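Local coordinates for protein projannalysin (Methanocaldococcus jannaschii, PDB 4JIX) that is the zymogen of a minimal soluble zinc metallopeptidase and, once activated, probably hydrolyses peptide bonds, at residues 41-52 against 68-79. The protein carries 1 engineered substitution. Numbering follows the deposited sequence.
Sequences ASFSFKTKTLRL and IILHELIHFKIK. With ZN (zinc ion), chain C; SO4 (sulfate ion), chain E.
Ala41, Phe43 and Phe45 follow the helix 68-78 at Ile68, Glu72 and Phe76, with strand 41-44 running nearly parallel to it, at 19° and 8.2 Å between axes. Strand 49-52, the antiparallel partner in the hairpin, runs nearly antiparallel to the helix. A G1 beta bulge, in which Lys48 and Thr49 both face Ser44, closes the turn. No hydrogen bond joins hairpin to helix, so the contact illustrates how apolar packing can seat an active-site helix on a sheet.

Phe76 lies at the turn end. Its ring receives the rim of Phe43 over one face, CZ coming 3.5 Å from Phe76 CG, while the two planes are inclined at 36°. Phe76 CB in turn sits over a face of the Phe43 ring, a CH-pi contact. Phe45 brings its CE2 to the edge of the Phe76 ring and its own edge to a backbone carbonyl, CZ lying 3.3 Å from His75 O. Lys48 crosses the Phe76 ring with its aliphatic CG. Farther along, Leu50 CD1 packs on Glu72 CB at 3.6 Å, and Leu52 CD2 meets Ile69 CG1.

Glu72 bends at chi2 (-59°), bringing its carboxylate alongside strand 41-44, with OE2 3.4 Å from Ala41 CB. An alanine here would probably leave a gap beside Leu50 CD1 and Ala41 CB, where CG and the carboxylate of Glu72 had packed.

His71 and His75 each bind zinc through NE2 at 2.1 Å, with a water and His83 among its other ligands; His75 ND1 is hydrogen-bonded to Ser80 O. The hairpin packs on one side of the helix and the zinc is bound on an adjacent side. An HExxH helix packed on a sheet is the mark of zincin metallopeptidases, here a minigluzincin zymogen, and the motif's glutamate, Glu72, is probably the general base.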
ATOM      1  N   ALA A  41      -6.734   1.601   6.383  1.00 41.19           N
ATOM      2  CA  ALA A  41      -6.862   2.170   7.725  1.00 41.89           C
ATOM      3  C   ALA A  41      -7.339   3.615   7.685  1.00 45.86           C
ATOM      4  O   ALA A  41      -7.055   4.356   6.745  1.00 44.50           O
ATOM      5  CB  ALA A  41      -5.544   2.083   8.483  1.00 42.64           C
ATOM      6  N   SER A  42      -8.060   4.018   8.731  1.00 42.73           N
ATOM      7  CA  SER A  42      -8.546   5.388   8.878  1.00 42.77           C
ATOM      8  C   SER A  42      -8.761   5.684  10.360  1.00 45.41           C
ATOM      9  O   SER A  42      -8.753   4.783  11.195  1.00 43.12           O
ATOM     10  CB  SER A  42      -9.838   5.618   8.089  1.00 46.05           C
ATOM     11  OG  SER A  42     -10.865   4.773   8.570  1.00 48.91           O
ATOM     12  N   PHE A  43      -8.934   6.950  10.671  1.00 42.67           N
ATOM     13  CA  PHE A  43      -9.198   7.391  12.026  1.00 42.00           C
ATOM     14  C   PHE A  43     -10.235   8.478  11.960  1.00 46.47           C
ATOM     15  O   PHE A  43     -10.058   9.453  11.225  1.00 44.52           O
ATOM     16  CB  PHE A  43      -7.925   7.880  12.740  1.00 42.68           C
ATOM     17  CG  PHE A  43      -8.202   8.202  14.185  1.00 44.92           C
ATOM     18  CD1 PHE A  43      -8.223   7.196  15.146  1.00 48.50           C
ATOM     19  CD2 PHE A  43      -8.534   9.498  14.577  1.00 47.01           C
ATOM     20  CE1 PHE A  43      -8.542   7.484  16.475  1.00 50.16           C
ATOM     21  CE2 PHE A  43      -8.864   9.780  15.905  1.00 49.99           C
ATOM     22  CZ  PHE A  43      -8.869   8.772  16.843  1.00 48.88           C
ATOM     23  N   SER A  44     -11.304   8.332  12.751  1.00 44.20           N
ATOM     24  CA  SER A  44     -12.336   9.343  12.797  1.00 44.59           C
ATOM     25  C   SER A  44     -12.212  10.144  14.084  1.00 47.71           C
ATOM     26  O   SER A  44     -12.349   9.571  15.154  1.00 47.51           O
ATOM     27  CB  SER A  44     -13.721   8.708  12.678  1.00 49.49           C
ATOM     28  OG  SER A  44     -14.725   9.624  13.094  1.00 52.86           O
ATOM     29  N   PHE A  45     -11.957  11.459  13.993  1.00 44.52           N
ATOM     30  CA  PHE A  45     -11.895  12.335  15.178  1.00 45.23           C
ATOM     31  C   PHE A  45     -13.280  12.508  15.807  1.00 53.03           C
ATOM     32  O   PHE A  45     -13.378  12.707  17.016  1.00 55.51           O
ATOM     33  CB  PHE A  45     -11.338  13.725  14.817  1.00 45.87           C
ATOM     34  CG  PHE A  45      -9.835  13.772  14.708  1.00 45.34           C
ATOM     35  CD1 PHE A  45      -9.199  13.498  13.500  1.00 44.88           C
ATOM     36  CD2 PHE A  45      -9.050  14.086  15.816  1.00 45.44           C
ATOM     37  CE1 PHE A  45      -7.799  13.523  13.406  1.00 45.09           C
ATOM     38  CE2 PHE A  45      -7.654  14.131  15.716  1.00 46.57           C
ATOM     39  CZ  PHE A  45      -7.037  13.863  14.512  1.00 43.54           C
ATOM     40  N   LYS A  46     -14.336  12.429  14.986  1.00 49.81           N
ATOM     41  CA  LYS A  46     -15.729  12.595  15.418  1.00 52.22           C
ATOM     42  C   LYS A  46     -16.126  11.480  16.412  1.00 58.86           C
ATOM     43  O   LYS A  46     -16.672  11.787  17.477  1.00 60.41           O
ATOM     44  CB  LYS A  46     -16.661  12.606  14.189  1.00 54.41           C
ATOM     45  CG  LYS A  46     -18.132  12.892  14.501  1.00 66.44           C
ATOM     46  CD  LYS A  46     -18.971  12.802  13.237  1.00 74.97           C
ATOM     47  CE  LYS A  46     -20.435  13.029  13.524  1.00 97.08           C
ATOM     48  NZ  LYS A  46     -21.249  13.012  12.279  1.00111.91           N
ATOM     49  N   THR A  47     -15.803  10.205  16.095  1.00 54.02           N
ATOM     50  CA  THR A  47     -16.159   9.092  16.990  1.00 54.36           C
ATOM     51  C   THR A  47     -14.951   8.497  17.720  1.00 56.37           C
ATOM     52  O   THR A  47     -15.145   7.588  18.530  1.00 56.38           O
ATOM     53  CB  THR A  47     -16.897   7.983  16.227  1.00 58.93           C
ATOM     54  OG1 THR A  47     -16.062   7.504  15.173  1.00 54.01           O
ATOM     55  CG2 THR A  47     -18.259   8.431  15.697  1.00 58.28           C
ATOM     56  N   LYS A  48     -13.719   9.012  17.462  1.00 51.44           N
ATOM     57  CA  LYS A  48     -12.460   8.506  18.054  1.00 50.45           C
ATOM     58  C   LYS A  48     -12.348   7.008  17.736  1.00 53.15           C
ATOM     59  O   LYS A  48     -12.132   6.181  18.619  1.00 52.18           O
ATOM     60  CB  LYS A  48     -12.379   8.804  19.570  1.00 54.41           C
ATOM     61  CG  LYS A  48     -11.816  10.188  19.858  1.00 71.67           C
ATOM     62  CD  LYS A  48     -12.495  10.876  21.036  1.00 85.74           C
ATOM     63  CE  LYS A  48     -11.952  12.271  21.286  1.00100.88           C
ATOM     64  NZ  LYS A  48     -12.202  13.208  20.148  1.00107.39           N
ATOM     65  N   THR A  49     -12.560   6.663  16.456  1.00 48.85           N
ATOM     66  CA  THR A  49     -12.556   5.275  16.013  1.00 47.97           C
ATOM     67  C   THR A  49     -11.409   5.011  15.064  1.00 48.57           C
ATOM     68  O   THR A  49     -11.304   5.643  14.006  1.00 45.73           O
ATOM     69  CB  THR A  49     -13.908   4.929  15.362  1.00 53.70           C
ATOM     70  OG1 THR A  49     -14.939   5.112  16.325  1.00 54.20           O
ATOM     71  CG2 THR A  49     -13.965   3.513  14.815  1.00 52.59           C
ATOM     72  N   LEU A  50     -10.574   4.040  15.428  1.00 44.40           N
ATOM     73  CA  LEU A  50      -9.505   3.561  14.568  1.00 42.51           C
ATOM     74  C   LEU A  50     -10.129   2.444  13.740  1.00 47.64           C
ATOM     75  O   LEU A  50     -10.649   1.484  14.325  1.00 46.87           O
ATOM     76  CB  LEU A  50      -8.303   3.069  15.421  1.00 41.81           C
ATOM     77  CG  LEU A  50      -7.167   2.327  14.684  1.00 44.89           C
ATOM     78  CD1 LEU A  50      -6.382   3.266  13.787  1.00 43.12           C
ATOM     79  CD2 LEU A  50      -6.206   1.686  15.669  1.00 45.93           C
ATOM     80  N   ARG A  51     -10.174   2.599  12.404  1.00 44.02           N
ATOM     81  CA  ARG A  51     -10.747   1.568  11.529  1.00 44.82           C
ATOM     82  C   ARG A  51      -9.630   0.841  10.805  1.00 48.02           C
ATOM     83  O   ARG A  51      -8.736   1.483  10.256  1.00 45.56           O
ATOM     84  CB  ARG A  51     -11.763   2.147  10.527  1.00 46.23           C
ATOM     85  CG  ARG A  51     -13.034   2.616  11.210  1.00 59.54           C
ATOM     86  CD  ARG A  51     -14.188   2.888  10.260  1.00 70.26           C
ATOM     87  NE  ARG A  51     -15.438   3.086  11.005  1.00 78.81           N
ATOM     88  CZ  ARG A  51     -15.837   4.248  11.520  1.00 90.49           C
ATOM     89  NH1 ARG A  51     -15.104   5.343  11.356  1.00 75.91           N
ATOM     90  NH2 ARG A  51     -16.976   4.323  12.197  1.00 74.61           N
ATOM     91  N   LEU A  52      -9.649  -0.496  10.858  1.00 46.68           N
ATOM     92  CA  LEU A  52      -8.611  -1.315  10.224  1.00 46.86           C
ATOM     93  C   LEU A  52      -9.244  -2.333   9.303  1.00 52.17           C
ATOM     94  O   LEU A  52     -10.228  -2.974   9.681  1.00 53.78           O
ATOM     95  CB  LEU A  52      -7.733  -2.025  11.280  1.00 47.20           C
ATOM     96  CG  LEU A  52      -6.987  -1.128  12.291  1.00 51.07           C
ATOM     97  CD1 LEU A  52      -6.414  -1.959  13.425  1.00 52.51           C
ATOM     98  CD2 LEU A  52      -5.875  -0.319  11.623  1.00 49.40           C
ATOM     99  N   ILE A  68       1.181   1.207  10.267  1.00 38.30           N
ATOM    100  CA  ILE A  68      -0.135   1.670   9.809  1.00 38.91           C
ATOM    101  C   ILE A  68      -0.892   2.307  10.994  1.00 42.31           C
ATOM    102  O   ILE A  68      -1.417   3.409  10.857  1.00 40.63           O
ATOM    103  CB  ILE A  68      -0.920   0.474   9.179  1.00 42.51           C
ATOM    104  CG1 ILE A  68      -0.355   0.087   7.784  1.00 42.27           C
ATOM    105  CG2 ILE A  68      -2.426   0.743   9.101  1.00 44.40           C
ATOM    106  CD1 ILE A  68      -0.794  -1.390   7.324  1.00 45.11           C
ATOM    107  N   ILE A  69      -0.952   1.596  12.135  1.00 38.63           N
ATOM    108  CA  ILE A  69      -1.639   2.063  13.344  1.00 38.43           C
ATOM    109  C   ILE A  69      -0.922   3.305  13.881  1.00 42.35           C
ATOM    110  O   ILE A  69      -1.597   4.256  14.279  1.00 41.86           O
ATOM    111  CB  ILE A  69      -1.752   0.937  14.410  1.00 41.95           C
ATOM    112  CG1 ILE A  69      -2.651  -0.219  13.904  1.00 41.61           C
ATOM    113  CG2 ILE A  69      -2.285   1.486  15.754  1.00 42.93           C
ATOM    114  CD1 ILE A  69      -2.426  -1.582  14.641  1.00 42.70           C
ATOM    115  N   LEU A  70       0.436   3.291  13.908  1.00 39.58           N
ATOM    116  CA  LEU A  70       1.254   4.430  14.340  1.00 38.78           C
ATOM    117  C   LEU A  70       0.899   5.673  13.524  1.00 41.01           C
ATOM    118  O   LEU A  70       0.748   6.745  14.102  1.00 41.94           O
ATOM    119  CB  LEU A  70       2.757   4.125  14.198  1.00 38.54           C
ATOM    120  CG  LEU A  70       3.752   5.228  14.619  1.00 43.40           C
ATOM    121  CD1 LEU A  70       3.717   5.511  16.147  1.00 43.61           C
ATOM    122  CD2 LEU A  70       5.179   4.878  14.178  1.00 42.37           C
ATOM    123  N   HIS A  71       0.754   5.529  12.199  1.00 37.65           N
ATOM    124  CA  HIS A  71       0.379   6.658  11.338  1.00 37.82           C
ATOM    125  C   HIS A  71      -0.941   7.297  11.820  1.00 40.51           C
ATOM    126  O   HIS A  71      -0.997   8.506  12.022  1.00 39.05           O
ATOM    127  CB  HIS A  71       0.240   6.224   9.855  1.00 37.21           C
ATOM    128  CG  HIS A  71      -0.065   7.376   8.933  1.00 39.40           C
ATOM    129  ND1 HIS A  71       0.933   8.009   8.215  1.00 41.27           N
ATOM    130  CD2 HIS A  71      -1.243   7.995   8.686  1.00 40.48           C
ATOM    131  CE1 HIS A  71       0.329   8.967   7.520  1.00 40.64           C
ATOM    132  NE2 HIS A  71      -0.981   9.021   7.802  1.00 40.40           N
ATOM    133  N   GLU A  72      -1.991   6.487  11.991  1.00 37.77           N
ATOM    134  CA  GLU A  72      -3.303   7.017  12.407  1.00 37.99           C
ATOM    135  C   GLU A  72      -3.279   7.668  13.784  1.00 42.05           C
ATOM    136  O   GLU A  72      -3.983   8.654  14.018  1.00 41.21           O
ATOM    137  CB  GLU A  72      -4.357   5.900  12.446  1.00 39.07           C
ATOM    138  CG  GLU A  72      -4.413   5.033  11.203  1.00 43.25           C
ATOM    139  CD  GLU A  72      -4.711   5.779   9.925  1.00 52.42           C
ATOM    140  OE1 GLU A  72      -5.238   6.911   9.991  1.00 43.80           O
ATOM    141  OE2 GLU A  72      -4.364   5.244   8.852  1.00 47.33           O
ATOM    142  N   LEU A  73      -2.536   7.053  14.714  1.00 38.15           N
ATOM    143  CA  LEU A  73      -2.526   7.512  16.086  1.00 38.92           C
ATOM    144  C   LEU A  73      -1.645   8.744  16.269  1.00 42.35           C
ATOM    145  O   LEU A  73      -1.937   9.529  17.166  1.00 41.90           O
ATOM    146  CB  LEU A  73      -2.192   6.370  17.064  1.00 39.35           C
ATOM    147  CG  LEU A  73      -3.277   5.252  17.143  1.00 44.00           C
ATOM    148  CD1 LEU A  73      -2.928   4.209  18.184  1.00 45.69           C
ATOM    149  CD2 LEU A  73      -4.693   5.828  17.445  1.00 46.17           C
ATOM    150  N   ILE A  74      -0.654   8.978  15.383  1.00 39.41           N
ATOM    151  CA  ILE A  74       0.123  10.227  15.418  1.00 39.97           C
ATOM    152  C   ILE A  74      -0.852  11.384  15.103  1.00 43.83           C
ATOM    153  O   ILE A  74      -0.868  12.365  15.845  1.00 45.73           O
ATOM    154  CB  ILE A  74       1.372  10.219  14.488  1.00 42.49           C
ATOM    155  CG1 ILE A  74       2.465   9.286  15.070  1.00 42.13           C
ATOM    156  CG2 ILE A  74       1.941  11.662  14.296  1.00 42.65           C
ATOM    157  CD1 ILE A  74       3.567   8.951  14.070  1.00 41.78           C
ATOM    158  N   HIS A  75      -1.722  11.220  14.071  1.00 38.66           N
ATOM    159  CA  HIS A  75      -2.746  12.214  13.726  1.00 38.38           C
ATOM    160  C   HIS A  75      -3.607  12.533  14.958  1.00 43.59           C
ATOM    161  O   HIS A  75      -3.855  13.699  15.248  1.00 43.19           O
ATOM    162  CB  HIS A  75      -3.667  11.710  12.593  1.00 37.42           C
ATOM    163  CG  HIS A  75      -3.069  11.760  11.227  1.00 38.68           C
ATOM    164  ND1 HIS A  75      -2.665  12.954  10.660  1.00 39.77           N
ATOM    165  CD2 HIS A  75      -2.866  10.762  10.340  1.00 37.69           C
ATOM    166  CE1 HIS A  75      -2.229  12.648   9.451  1.00 37.89           C
ATOM    167  NE2 HIS A  75      -2.329  11.342   9.214  1.00 37.40           N
ATOM    168  N   PHE A  76      -4.058  11.490  15.669  1.00 40.63           N
ATOM    169  CA  PHE A  76      -4.889  11.662  16.847  1.00 41.79           C
ATOM    170  C   PHE A  76      -4.118  12.413  17.935  1.00 47.52           C
ATOM    171  O   PHE A  76      -4.672  13.339  18.534  1.00 47.81           O
ATOM    172  CB  PHE A  76      -5.411  10.307  17.367  1.00 43.33           C
ATOM    173  CG  PHE A  76      -6.335  10.402  18.567  1.00 46.06           C
ATOM    174  CD1 PHE A  76      -6.215   9.510  19.631  1.00 49.13           C
ATOM    175  CD2 PHE A  76      -7.358  11.353  18.611  1.00 48.62           C
ATOM    176  CE1 PHE A  76      -7.088   9.576  20.722  1.00 50.89           C
ATOM    177  CE2 PHE A  76      -8.234  11.414  19.701  1.00 52.39           C
ATOM    178  CZ  PHE A  76      -8.084  10.534  20.755  1.00 51.23           C
ATOM    179  N   LYS A  77      -2.829  12.060  18.148  1.00 43.35           N
ATOM    180  CA  LYS A  77      -2.015  12.721  19.170  1.00 44.19           C
ATOM    181  C   LYS A  77      -1.814  14.230  18.899  1.00 47.49           C
ATOM    182  O   LYS A  77      -1.951  15.031  19.821  1.00 46.45           O
ATOM    183  CB  LYS A  77      -0.644  12.044  19.315  1.00 45.28           C
ATOM    184  CG  LYS A  77       0.028  12.432  20.632  1.00 54.85           C
ATOM    185  CD  LYS A  77       1.507  12.308  20.551  1.00 60.95           C
ATOM    186  CE  LYS A  77       2.165  12.820  21.804  1.00 67.43           C
ATOM    187  NZ  LYS A  77       3.440  12.099  22.050  1.00 74.66           N
ATOM    188  N   ILE A  78      -1.480  14.606  17.656  1.00 44.30           N
ATOM    189  CA  ILE A  78      -1.182  16.000  17.308  1.00 44.81           C
ATOM    190  C   ILE A  78      -2.460  16.816  16.970  1.00 47.46           C
ATOM    191  O   ILE A  78      -2.366  18.028  16.749  1.00 47.42           O
ATOM    192  CB  ILE A  78      -0.133  16.069  16.158  1.00 47.84           C
ATOM    193  CG1 ILE A  78      -0.695  15.518  14.816  1.00 46.23           C
ATOM    194  CG2 ILE A  78       1.172  15.365  16.588  1.00 49.95           C
ATOM    195  CD1 ILE A  78       0.102  15.814  13.596  1.00 42.81           C
ATOM    196  N   LYS A  79      -3.633  16.156  16.933  1.00 42.88           N
ATOM    197  CA  LYS A  79      -4.925  16.772  16.607  1.00 42.57           C
ATOM    198  C   LYS A  79      -4.851  17.468  15.228  1.00 46.77           C
ATOM    199  O   LYS A  79      -5.207  18.642  15.080  1.00 45.89           O
ATOM    200  CB  LYS A  79      -5.395  17.749  17.721  1.00 46.37           C
ATOM    201  CG  LYS A  79      -5.507  17.108  19.132  1.00 52.49           C
ATOM    202  CD  LYS A  79      -6.620  16.034  19.211  1.00 61.16           C
ATOM    203  CE  LYS A  79      -6.778  15.387  20.577  1.00 65.14           C
ATOM    204  NZ  LYS A  79      -5.657  14.480  20.907  1.00 64.63           N
TER
HETATM  205 ZN    ZN C 201      -2.306  10.529   7.246  1.00 42.56          ZN
HETATM  206  S   SO4 E 203     -17.649   8.048  11.783  0.50 59.18           S
HETATM  207  O1  SO4 E 203     -17.032   7.181  12.788  0.50 58.78           O
HETATM  208  O2  SO4 E 203     -17.253   9.436  12.015  0.50 58.64           O
HETATM  209  O3  SO4 E 203     -17.205   7.638  10.455  0.50 58.92           O
HETATM  210  O4  SO4 E 203     -19.106   7.930  11.856  0.50 60.82           O
HETATM  211  O   HOH W   1      -2.355   9.716   5.221  1.00 39.81           O